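Local coordinates for DUF3828 domain-containing protein (Bacteroides thetaiotaomicron, PDB 3KZT), which is of unknown function but is probably made as a lipoprotein carried to the bacterial cell envelope, at residues Tyr105-Thr110 and Val121-Arg126; Glu67-Leu72 and Asp137-Glu142; Gln25-Met30 and Gly132-Asp137. All coordinates share one frame; numbering follows the deposited sequence.

Contact 1: Tyr105-Thr110 and Val121-Arg126. With EDO (1,2-ethanediol), chain C; SO4 (sulfate ion), chain E.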
loop_
_atom_site.group_PDB
_atom_site.type_symbol
_atom_site.label_atom_id
_atom_site.label_comp_id
_atom_site.label_asym_id
_atom_site.label_seq_id
_atom_site.Cartn_x
_atom_site.Cartn_y
_atom_site.Cartn_z
ATOM N N TYR A 105 -18.469 -9.920 -1.226
ATOM C CA TYR A 105 -17.556 -9.319 -2.199
ATOM C C TYR A 105 -16.433 -10.330 -2.380
ATOM O O TYR A 105 -16.259 -11.204 -1.534
ATOM C CB TYR A 105 -17.028 -7.957 -1.667
ATOM C CG TYR A 105 -18.137 -6.939 -1.515
ATOM C CD1 TYR A 105 -18.970 -6.953 -0.397
ATOM C CD2 TYR A 105 -18.373 -5.975 -2.496
ATOM C CE1 TYR A 105 -20.014 -6.042 -0.260
ATOM C CE2 TYR A 105 -19.415 -5.052 -2.370
ATOM C CZ TYR A 105 -20.224 -5.091 -1.254
ATOM O OH TYR A 105 -21.249 -4.209 -1.123
ATOM N N GLU A 106 -15.699 -10.222 -3.480
ATOM C CA GLU A 106 -14.590 -11.131 -3.794
ATOM C C GLU A 106 -13.316 -10.300 -3.902
ATOM O O GLU A 106 -13.287 -9.346 -4.666
ATOM C CB GLU A 106 -14.874 -11.851 -5.122
ATOM C CG GLU A 106 -13.766 -12.802 -5.599
ATOM C CD GLU A 106 -14.143 -13.524 -6.865
ATOM O OE1 GLU A 106 -14.811 -14.580 -6.768
ATOM O OE2 GLU A 106 -13.743 -13.062 -7.955
ATOM N N VAL A 107 -12.281 -10.671 -3.131
ATOM C CA VAL A 107 -10.964 -10.015 -3.169
ATOM C C VAL A 107 -10.046 -10.880 -4.036
ATOM O O VAL A 107 -9.705 -12.003 -3.641
ATOM C CB VAL A 107 -10.357 -9.871 -1.759
ATOM C CG1 VAL A 107 -8.909 -9.344 -1.843
ATOM C CG2 VAL A 107 -11.221 -8.937 -0.907
ATOM N N ASN A 108 -9.662 -10.354 -5.206
ATOM C CA ASN A 108 -8.795 -11.051 -6.172
ATOM C C ASN A 108 -7.412 -10.430 -6.228
ATOM O O ASN A 108 -7.294 -9.202 -6.249
ATOM C CB ASN A 108 -9.410 -10.990 -7.564
ATOM C CG ASN A 108 -10.735 -11.705 -7.639
ATOM O OD1 ASN A 108 -10.796 -12.914 -7.493
ATOM N ND2 ASN A 108 -11.822 -10.942 -7.857
ATOM N N TYR A 109 -6.371 -11.278 -6.228
ATOM C CA TYR A 109 -4.975 -10.840 -6.435
ATOM C C TYR A 109 -4.123 -12.054 -6.864
ATOM O O TYR A 109 -4.434 -13.185 -6.516
ATOM C CB TYR A 109 -4.375 -10.145 -5.181
ATOM C CG TYR A 109 -3.751 -11.072 -4.139
ATOM C CD1 TYR A 109 -4.517 -11.639 -3.133
ATOM C CD2 TYR A 109 -2.361 -11.359 -4.158
ATOM C CE1 TYR A 109 -3.938 -12.491 -2.173
ATOM C CE2 TYR A 109 -1.787 -12.200 -3.223
ATOM C CZ TYR A 109 -2.572 -12.755 -2.228
ATOM O OH TYR A 109 -1.991 -13.578 -1.307
ATOM N N THR A 110 -3.059 -11.789 -7.614
ATOM C CA THR A 110 -2.147 -12.818 -8.089
ATOM C C THR A 110 -0.933 -12.879 -7.144
ATOM O O THR A 110 -0.208 -11.882 -6.996
ATOM C CB THR A 110 -1.688 -12.508 -9.509
ATOM O OG1 THR A 110 -2.840 -12.360 -10.342
ATOM C CG2 THR A 110 -0.814 -13.625 -10.055
ATOM N N VAL A 121 -5.421 -15.894 -6.449
ATOM C CA VAL A 121 -6.079 -15.976 -5.121
ATOM C C VAL A 121 -7.424 -15.244 -5.217
ATOM O O VAL A 121 -7.496 -14.180 -5.848
ATOM C CB VAL A 121 -5.198 -15.366 -4.020
ATOM C CG1 VAL A 121 -5.873 -15.495 -2.657
ATOM C CG2 VAL A 121 -3.832 -16.073 -3.991
ATOM N N SER A 122 -8.470 -15.844 -4.608
ATOM C CA SER A 122 -9.835 -15.314 -4.633
ATOM C C SER A 122 -10.536 -15.594 -3.284
ATOM O O SER A 122 -11.019 -16.708 -3.053
ATOM C CB SER A 122 -10.605 -15.947 -5.792
ATOM O OG SER A 122 -11.937 -15.500 -5.828
ATOM N N ILE A 123 -10.573 -14.572 -2.402
ATOM C CA ILE A 123 -11.192 -14.667 -1.070
ATOM C C ILE A 123 -12.597 -14.005 -1.068
ATOM O O ILE A 123 -12.696 -12.775 -1.274
ATOM C CB ILE A 123 -10.318 -13.944 0.048
ATOM C CG1 ILE A 123 -8.856 -14.436 0.041
ATOM C CG2 ILE A 123 -10.938 -14.154 1.441
ATOM C CD1 ILE A 123 -7.903 -13.543 -0.754
ATOM N N PRO A 124 -13.686 -14.805 -0.859
ATOM C CA PRO A 124 -14.973 -14.145 -0.639
ATOM C C PRO A 124 -14.965 -13.504 0.763
ATOM O O PRO A 124 -14.541 -14.172 1.732
ATOM C CB PRO A 124 -15.990 -15.301 -0.697
ATOM C CG PRO A 124 -15.220 -16.499 -1.201
ATOM C CD PRO A 124 -13.825 -16.274 -0.826
ATOM N N VAL A 125 -15.369 -12.224 0.850
ATOM C CA VAL A 125 -15.461 -11.495 2.130
ATOM C C VAL A 125 -16.845 -10.829 2.239
ATOM O O VAL A 125 -17.380 -10.332 1.231
ATOM C CB VAL A 125 -14.306 -10.456 2.310
ATOM C CG1 VAL A 125 -12.948 -11.122 2.081
ATOM C CG2 VAL A 125 -14.475 -9.232 1.398
ATOM N N ARG A 126 -17.422 -10.853 3.454
ATOM C CA ARG A 126 -18.735 -10.278 3.733
ATOM C C ARG A 126 -18.569 -8.989 4.550
ATOM O O ARG A 126 -17.744 -8.944 5.467
ATOM C CB ARG A 126 -19.607 -11.267 4.482
ATOM C CG ARG A 126 -21.087 -10.987 4.311
ATOM C CD ARG A 126 -21.942 -11.964 5.090
ATOM N NE ARG A 126 -22.099 -11.617 6.505
ATOM C CZ ARG A 126 -22.749 -12.370 7.412
ATOM N NH1 ARG A 126 -23.310 -13.561 7.080
ATOM N NH2 ARG A 126 -22.838 -11.940 8.682
HETATM C C1 EDO C . -23.169 -3.016 2.943
HETATM O O1 EDO C . -24.400 -3.516 3.474
HETATM C C2 EDO C . -22.355 -4.153 2.340
HETATM O O2 EDO C . -22.935 -4.596 1.104
HETATM S S SO4 E . -25.289 -14.774 3.959
HETATM O O1 SO4 E . -26.199 -14.240 4.968
HETATM O O2 SO4 E . -25.171 -13.827 2.846
HETATM O O3 SO4 E . -25.824 -16.041 3.458
HETATM O O4 SO4 E . -23.980 -15.005 4.566
#
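Tyr109 and Val121 run alongside each other in the same direction, with Val121 CB over the face of the tyrosine ring, 4.1 Å from its centroid and 29° off the normal. Tyr109 CG stands between its own backbone N and carbonyl carbon (chi1 86°), which starts the ring on its course beside the valine; CE1 then meets Val121 CG1 at 3.6 Å. On the same face of the sheet Val107 CG2 touches Val125 CG2 at 4.0 Å, beta-branched residues suiting both the strands and the apolar side they line. The opposite face carries polar groups. There Asn108 ND2 gives a bond of 2.9 Å to Glu106 OE2, in the amide plane, while Asn108 OD1 receives at most a weak bond from Ser122 OG, a side chain modelled in two conformers.

Behind these side chains the backbones pair at Tyr105-Val125, Val107-Ile123 and Tyr109-Val121, two bonds each; the bond from Val107 N to Ile123 O, 2.8 Å, is almost straight at 177°. Pro124 faces Glu106 in a non-hydrogen-bonded pair, where no N-H is called for on the side of Glu106. Farther out, Tyr105 packs on Ala27 and Ile31 of helix 13-41, and the hydroxyl of Tyr109 bonds to Ile82 O. This is an antiparallel beta hairpin, the central pair of strands in a four-stranded meander with a helix packed on its apolar face.

Contact 2: Glu67-Leu72 and Asp137-Glu142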
loop_
_atom_site.group_PDB
_atom_site.type_symbol
_atom_site.label_atom_id
_atom_site.label_comp_id
_atom_site.label_asym_id
_atom_site.label_seq_id
_atom_site.Cartn_x
_atom_site.Cartn_y
_atom_site.Cartn_z
ATOM N N GLU A 67 -11.700 -13.793 15.651
ATOM C CA GLU A 67 -11.707 -15.127 16.294
ATOM C C GLU A 67 -11.726 -16.267 15.263
ATOM O O GLU A 67 -11.036 -17.262 15.443
ATOM C CB GLU A 67 -12.897 -15.272 17.252
ATOM C CG GLU A 67 -12.745 -14.468 18.556
ATOM C CD GLU A 67 -13.929 -14.645 19.532
ATOM O OE1 GLU A 67 -15.072 -14.908 19.080
ATOM O OE2 GLU A 67 -13.705 -14.507 20.759
ATOM N N LYS A 68 -12.532 -16.120 14.203
ATOM C CA LYS A 68 -12.547 -17.090 13.074
ATOM C C LYS A 68 -11.179 -17.142 12.328
ATOM O O LYS A 68 -10.779 -18.212 11.853
ATOM C CB LYS A 68 -13.714 -16.788 12.089
ATOM C CG LYS A 68 -13.689 -17.604 10.770
ATOM C CD LYS A 68 -14.974 -17.501 9.973
ATOM C CE LYS A 68 -14.834 -18.310 8.666
ATOM N NZ LYS A 68 -16.028 -18.265 7.770
ATOM N N VAL A 69 -10.495 -15.994 12.220
ATOM C CA VAL A 69 -9.151 -15.934 11.610
ATOM C C VAL A 69 -8.126 -16.699 12.469
ATOM O O VAL A 69 -7.262 -17.375 11.918
ATOM C CB VAL A 69 -8.700 -14.459 11.324
ATOM C CG1 VAL A 69 -7.230 -14.397 10.877
ATOM C CG2 VAL A 69 -9.592 -13.843 10.258
ATOM N N ASP A 70 -8.246 -16.607 13.802
ATOM C CA ASP A 70 -7.399 -17.396 14.723
ATOM C C ASP A 70 -7.620 -18.900 14.560
ATOM O O ASP A 70 -6.638 -19.658 14.570
ATOM C CB ASP A 70 -7.629 -16.998 16.195
ATOM C CG ASP A 70 -7.118 -15.603 16.526
ATOM O OD1 ASP A 70 -6.491 -14.949 15.665
ATOM O OD2 ASP A 70 -7.352 -15.158 17.668
ATOM N N ARG A 71 -8.893 -19.326 14.424
ATOM C CA ARG A 71 -9.239 -20.752 14.161
ATOM C C ARG A 71 -8.606 -21.234 12.860
ATOM O O ARG A 71 -8.028 -22.326 12.805
ATOM C CB ARG A 71 -10.768 -20.975 14.056
ATOM C CG ARG A 71 -11.515 -21.013 15.356
ATOM C CD ARG A 71 -12.907 -21.637 15.158
ATOM N NE ARG A 71 -13.612 -21.088 13.993
ATOM C CZ ARG A 71 -13.689 -21.698 12.809
ATOM N NH1 ARG A 71 -13.109 -22.872 12.627
ATOM N NH2 ARG A 71 -14.345 -21.132 11.812
ATOM N N LEU A 72 -8.735 -20.420 11.805
ATOM C CA LEU A 72 -8.152 -20.750 10.484
ATOM C C LEU A 72 -6.601 -20.718 10.491
ATOM O O LEU A 72 -5.977 -21.533 9.808
ATOM C CB LEU A 72 -8.724 -19.842 9.389
ATOM C CG LEU A 72 -10.219 -20.047 9.084
ATOM C CD1 LEU A 72 -10.759 -18.893 8.271
ATOM C CD2 LEU A 72 -10.475 -21.358 8.372
ATOM N N ASP A 137 -17.199 -8.699 8.255
ATOM C CA ASP A 137 -17.710 -9.588 9.348
ATOM C C ASP A 137 -17.592 -11.099 9.079
ATOM O O ASP A 137 -17.916 -11.890 9.960
ATOM C CB ASP A 137 -19.140 -9.201 9.777
ATOM C CG ASP A 137 -20.193 -9.457 8.704
ATOM O OD1 ASP A 137 -19.862 -9.641 7.513
ATOM O OD2 ASP A 137 -21.381 -9.449 9.067
ATOM N N ASP A 138 -17.157 -11.491 7.869
ATOM C CA ASP A 138 -16.888 -12.897 7.561
ATOM C C ASP A 138 -15.988 -13.044 6.313
ATOM O O ASP A 138 -15.991 -12.174 5.437
ATOM C CB ASP A 138 -18.216 -13.670 7.337
ATOM C CG ASP A 138 -18.048 -15.197 7.419
ATOM O OD1 ASP A 138 -17.065 -15.690 8.008
ATOM O OD2 ASP A 138 -18.919 -15.901 6.893
ATOM N N ILE A 139 -15.200 -14.132 6.274
ATOM C CA ILE A 139 -14.410 -14.529 5.065
ATOM C C ILE A 139 -14.488 -16.037 4.890
ATOM O O ILE A 139 -14.665 -16.738 5.880
ATOM C CB ILE A 139 -12.886 -14.083 5.122
ATOM C CG1 ILE A 139 -12.065 -14.853 6.204
ATOM C CG2 ILE A 139 -12.769 -12.594 5.331
ATOM C CD1 ILE A 139 -10.571 -14.523 6.175
ATOM N N THR A 140 -14.351 -16.516 3.638
ATOM C CA THR A 140 -14.241 -17.978 3.314
ATOM C C THR A 140 -15.382 -18.789 4.002
ATOM O O THR A 140 -15.118 -19.515 4.972
ATOM C CB THR A 140 -12.840 -18.488 3.719
ATOM O OG1 THR A 140 -11.860 -17.618 3.136
ATOM C CG2 THR A 140 -12.588 -19.947 3.238
ATOM N N PRO A 141 -16.656 -18.604 3.523
ATOM C CA PRO A 141 -17.908 -19.100 4.155
ATOM C C PRO A 141 -17.868 -20.464 4.906
ATOM O O PRO A 141 -17.319 -21.446 4.374
ATOM C CB PRO A 141 -18.883 -19.181 2.974
ATOM C CG PRO A 141 -18.439 -18.152 2.030
ATOM C CD PRO A 141 -16.964 -17.872 2.269
ATOM N N GLU A 142 -18.440 -20.478 6.129
ATOM C CA GLU A 142 -18.549 -21.687 6.993
ATOM C C GLU A 142 -20.033 -22.029 7.189
ATOM O O GLU A 142 -20.390 -23.171 7.499
ATOM C CB GLU A 142 -17.850 -21.471 8.368
ATOM C CG GLU A 142 -18.420 -20.279 9.263
ATOM C CD GLU A 142 -17.766 -20.176 10.665
ATOM O OE1 GLU A 142 -17.013 -21.092 11.063
ATOM O OE2 GLU A 142 -18.026 -19.169 11.368
#
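Lys68 NZ is gripped by three oxygens. Asp138 OD1 forms a salt bridge with it at 2.8 Å, met on its syn side and close to the carboxylate plane; Ile139 O accepts a second bond, also 2.8 Å. The third, to Thr140 O, is longer at 3.2 Å, and here the ammonium stands well above the carbonyl plane. The lysine chain is extended throughout, CG being anti to the backbone N (chi1 171°), and this full length lets a residue of the helix span the gap to the strand. A buried ammonium with so many oxygen neighbours would probably keep its charge.

The site is the C-terminal end of strand 133-139, the outermost strand of the sheet in this chain, which runs beside helix 63-75 in nearly the same direction, 23° between the two short axes. Asp137 and Asp138 form a classic beta bulge opposite Arg126, and Thr140, with a positive phi of 50°, takes the chain out of the strand. Successive carbonyls of a regular strand point to opposite sides, yet those of Ile139 and Thr140 both reach the same ammonium across this break.

Beside the polar cluster, Val69 CG2 meets Ile139 CD1 at 4.3 Å, and Pro80 packs against both residues. Glu142 reaches tip to tip toward Lys68, but it is CG that comes nearest NZ, at 3.5 Å; OE2 stays at 4.2 Å, beyond a salt bridge. In the conformer given, one of two, Arg71 NH2 lies 2.8 Å from Glu142 OE1 as a salt bridge, the guanidinium and carboxylate planes nearly parallel; the second conformer makes this pairing less certain.

Contact 3: Gln25-Met30 and Gly132-Asp137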
loop_
_atom_site.group_PDB
_atom_site.type_symbol
_atom_site.label_atom_id
_atom_site.label_comp_id
_atom_site.label_asym_id
_atom_site.label_seq_id
_atom_site.Cartn_x
_atom_site.Cartn_y
_atom_site.Cartn_z
ATOM N N GLN A 25 -19.707 0.353 -4.142
ATOM C CA GLN A 25 -18.413 1.035 -4.340
ATOM C C GLN A 25 -17.804 1.538 -3.046
ATOM O O GLN A 25 -16.578 1.514 -2.910
ATOM C CB GLN A 25 -18.504 2.188 -5.359
ATOM C CG GLN A 25 -18.747 1.761 -6.812
ATOM C CD GLN A 25 -17.632 0.892 -7.415
ATOM O OE1 GLN A 25 -16.502 0.841 -6.912
ATOM N NE2 GLN A 25 -17.961 0.199 -8.493
ATOM N N GLU A 26 -18.651 2.001 -2.106
ATOM C CA GLU A 26 -18.196 2.385 -0.759
ATOM C C GLU A 26 -17.615 1.176 -0.014
ATOM O O GLU A 26 -16.569 1.294 0.600
ATOM C CB GLU A 26 -19.341 3.005 0.079
ATOM C CG GLU A 26 -19.814 4.369 -0.424
ATOM C CD GLU A 26 -21.025 4.928 0.320
ATOM O OE1 GLU A 26 -21.457 4.363 1.360
ATOM O OE2 GLU A 26 -21.546 5.948 -0.144
ATOM N N ALA A 27 -18.314 0.031 -0.088
ATOM C CA ALA A 27 -17.866 -1.230 0.539
ATOM C C ALA A 27 -16.556 -1.703 -0.085
ATOM O O ALA A 27 -15.629 -2.053 0.626
ATOM C CB ALA A 27 -18.945 -2.325 0.404
ATOM N N ILE A 28 -16.503 -1.694 -1.422
ATOM C CA ILE A 28 -15.277 -2.016 -2.175
ATOM C C ILE A 28 -14.078 -1.126 -1.714
ATOM O O ILE A 28 -13.019 -1.654 -1.409
ATOM C CB ILE A 28 -15.537 -1.960 -3.737
ATOM C CG1 ILE A 28 -16.341 -3.202 -4.158
ATOM C CG2 ILE A 28 -14.228 -1.911 -4.525
ATOM C CD1 ILE A 28 -16.882 -3.155 -5.550
ATOM N N GLY A 29 -14.305 0.195 -1.602
ATOM C CA GLY A 29 -13.299 1.165 -1.112
ATOM C C GLY A 29 -12.713 0.816 0.258
ATOM O O GLY A 29 -11.510 0.901 0.455
HETATM N N MSE A 30 -13.567 0.426 1.188
HETATM C CA MSE A 30 -13.117 -0.026 2.534
HETATM C C MSE A 30 -12.272 -1.311 2.459
HETATM O O MSE A 30 -11.236 -1.402 3.109
HETATM C CB MSE A 30 -14.315 -0.263 3.457
HETATM C CG MSE A 30 -13.937 -0.822 4.864
HETATM SE SE MSE A 30 -13.705 -2.761 4.963
HETATM C CE MSE A 30 -15.547 -3.256 4.494
ATOM N N GLY A 132 -22.696 3.853 9.885
ATOM C CA GLY A 132 -21.938 4.495 8.803
ATOM C C GLY A 132 -20.566 3.921 8.478
ATOM O O GLY A 132 -20.043 4.210 7.406
ATOM N N GLN A 133 -19.978 3.124 9.395
ATOM C CA GLN A 133 -18.652 2.490 9.193
ATOM C C GLN A 133 -18.807 1.100 8.599
ATOM O O GLN A 133 -19.568 0.300 9.125
ATOM C CB GLN A 133 -17.909 2.337 10.533
ATOM C CG GLN A 133 -17.522 3.640 11.201
ATOM C CD GLN A 133 -16.416 4.347 10.468
ATOM O OE1 GLN A 133 -16.646 5.388 9.836
ATOM N NE2 GLN A 133 -15.206 3.771 10.499
ATOM N N TYR A 134 -18.065 0.821 7.518
ATOM C CA TYR A 134 -18.043 -0.506 6.883
ATOM C C TYR A 134 -16.959 -1.379 7.539
ATOM O O TYR A 134 -15.854 -0.911 7.794
ATOM C CB TYR A 134 -17.783 -0.394 5.385
ATOM C CG TYR A 134 -18.902 0.273 4.629
ATOM C CD1 TYR A 134 -20.023 -0.456 4.232
ATOM C CD2 TYR A 134 -18.847 1.637 4.304
ATOM C CE1 TYR A 134 -21.054 0.138 3.520
ATOM C CE2 TYR A 134 -19.885 2.245 3.593
ATOM C CZ TYR A 134 -20.986 1.478 3.205
ATOM O OH TYR A 134 -22.013 2.031 2.512
ATOM N N LEU A 135 -17.308 -2.634 7.821
ATOM C CA LEU A 135 -16.410 -3.608 8.461
ATOM C C LEU A 135 -16.616 -4.950 7.802
ATOM O O LEU A 135 -17.713 -5.236 7.345
ATOM C CB LEU A 135 -16.728 -3.731 9.955
ATOM C CG LEU A 135 -16.519 -2.498 10.837
ATOM C CD1 LEU A 135 -17.102 -2.722 12.211
ATOM C CD2 LEU A 135 -15.046 -2.167 10.929
ATOM N N ILE A 136 -15.554 -5.765 7.737
ATOM C CA ILE A 136 -15.648 -7.111 7.191
ATOM C C ILE A 136 -16.067 -7.997 8.375
ATOM O O ILE A 136 -15.385 -8.009 9.388
ATOM C CB ILE A 136 -14.308 -7.594 6.574
ATOM C CG1 ILE A 136 -13.893 -6.690 5.392
ATOM C CG2 ILE A 136 -14.444 -8.993 6.083
ATOM C CD1 ILE A 136 -12.519 -6.968 4.832
ATOM N N ASP A 137 -17.199 -8.699 8.255
ATOM C CA ASP A 137 -17.710 -9.588 9.348
ATOM C C ASP A 137 -17.592 -11.099 9.079
ATOM O O ASP A 137 -17.916 -11.890 9.960
ATOM C CB ASP A 137 -19.140 -9.201 9.777
ATOM C CG ASP A 137 -20.193 -9.457 8.704
ATOM O OD1 ASP A 137 -19.862 -9.641 7.513
ATOM O OD2 ASP A 137 -21.381 -9.449 9.067
#
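Tyr134 lays one face of its ring against the helix backbone, where Ala27 CA and the carbonyl carbon of Glu26 sit over it. The small Ala27 suits this place: its CA comes within 4.3 Å of Tyr134 CD1, an approach a bulkier side chain might hinder. At the far end of the ring the Glu26 side chain crosses it obliquely, CB lying 3.6 Å from Tyr134 CE2 and the carboxylate turned 71° from the ring plane. The phenol OH donates to Glu26 OE1 at 2.7 Å, reaching that oxygen on its anti side, 22° out of the carboxylate plane. The other oxygen, OE2, is held by Arg22 in a salt bridge, so both carboxylate oxygens have partners.

Met30, present as selenomethionine, meets the root of the tyrosine. Its CG is anti to the backbone N (chi1 176°), and the chain then bends so that CE touches Tyr134 CB at 3.7 Å and Ile136 CG1 at 3.9 Å, a flexible apolar chain that can bend to fit between Tyr134 and Ile136. An alanine in place of Tyr134 would probably leave Glu26 OE1 without its hydroxyl mate and open a gap over Ala27, whereas the methionine contacts to CB could remain. The arrangement is helix-on-sheet packing, helix 13-41 lying across the outermost strand of the antiparallel sheet in this chain, 133-139, in an alpha+beta fold.

How the contacts relate
Strand 133-139 serves both contact 2 and contact 3, which share Asp137 though their centres are about 17 Å apart: its start meets helix 13-41 and its end meets helix 63-75. Contact 1, centred about 14 Å from each, supplies the neighbouring strand. Arg126 NH2 forms a salt bridge of 2.9 Å with Asp137 OD2, and Val125 CG1 packs on Ile139 CG2 at 3.6 Å. Toward contact 3, Tyr105 OH lies 3.3 Å from Ala27 CB, so helix 13-41 touches strands of contacts 1 and 3. No active site is known; an ethanediol, probably from the crystallisation liquor, lies beside Tyr105 and about 4 Å from the nearest atom of the Tyr134 side chain.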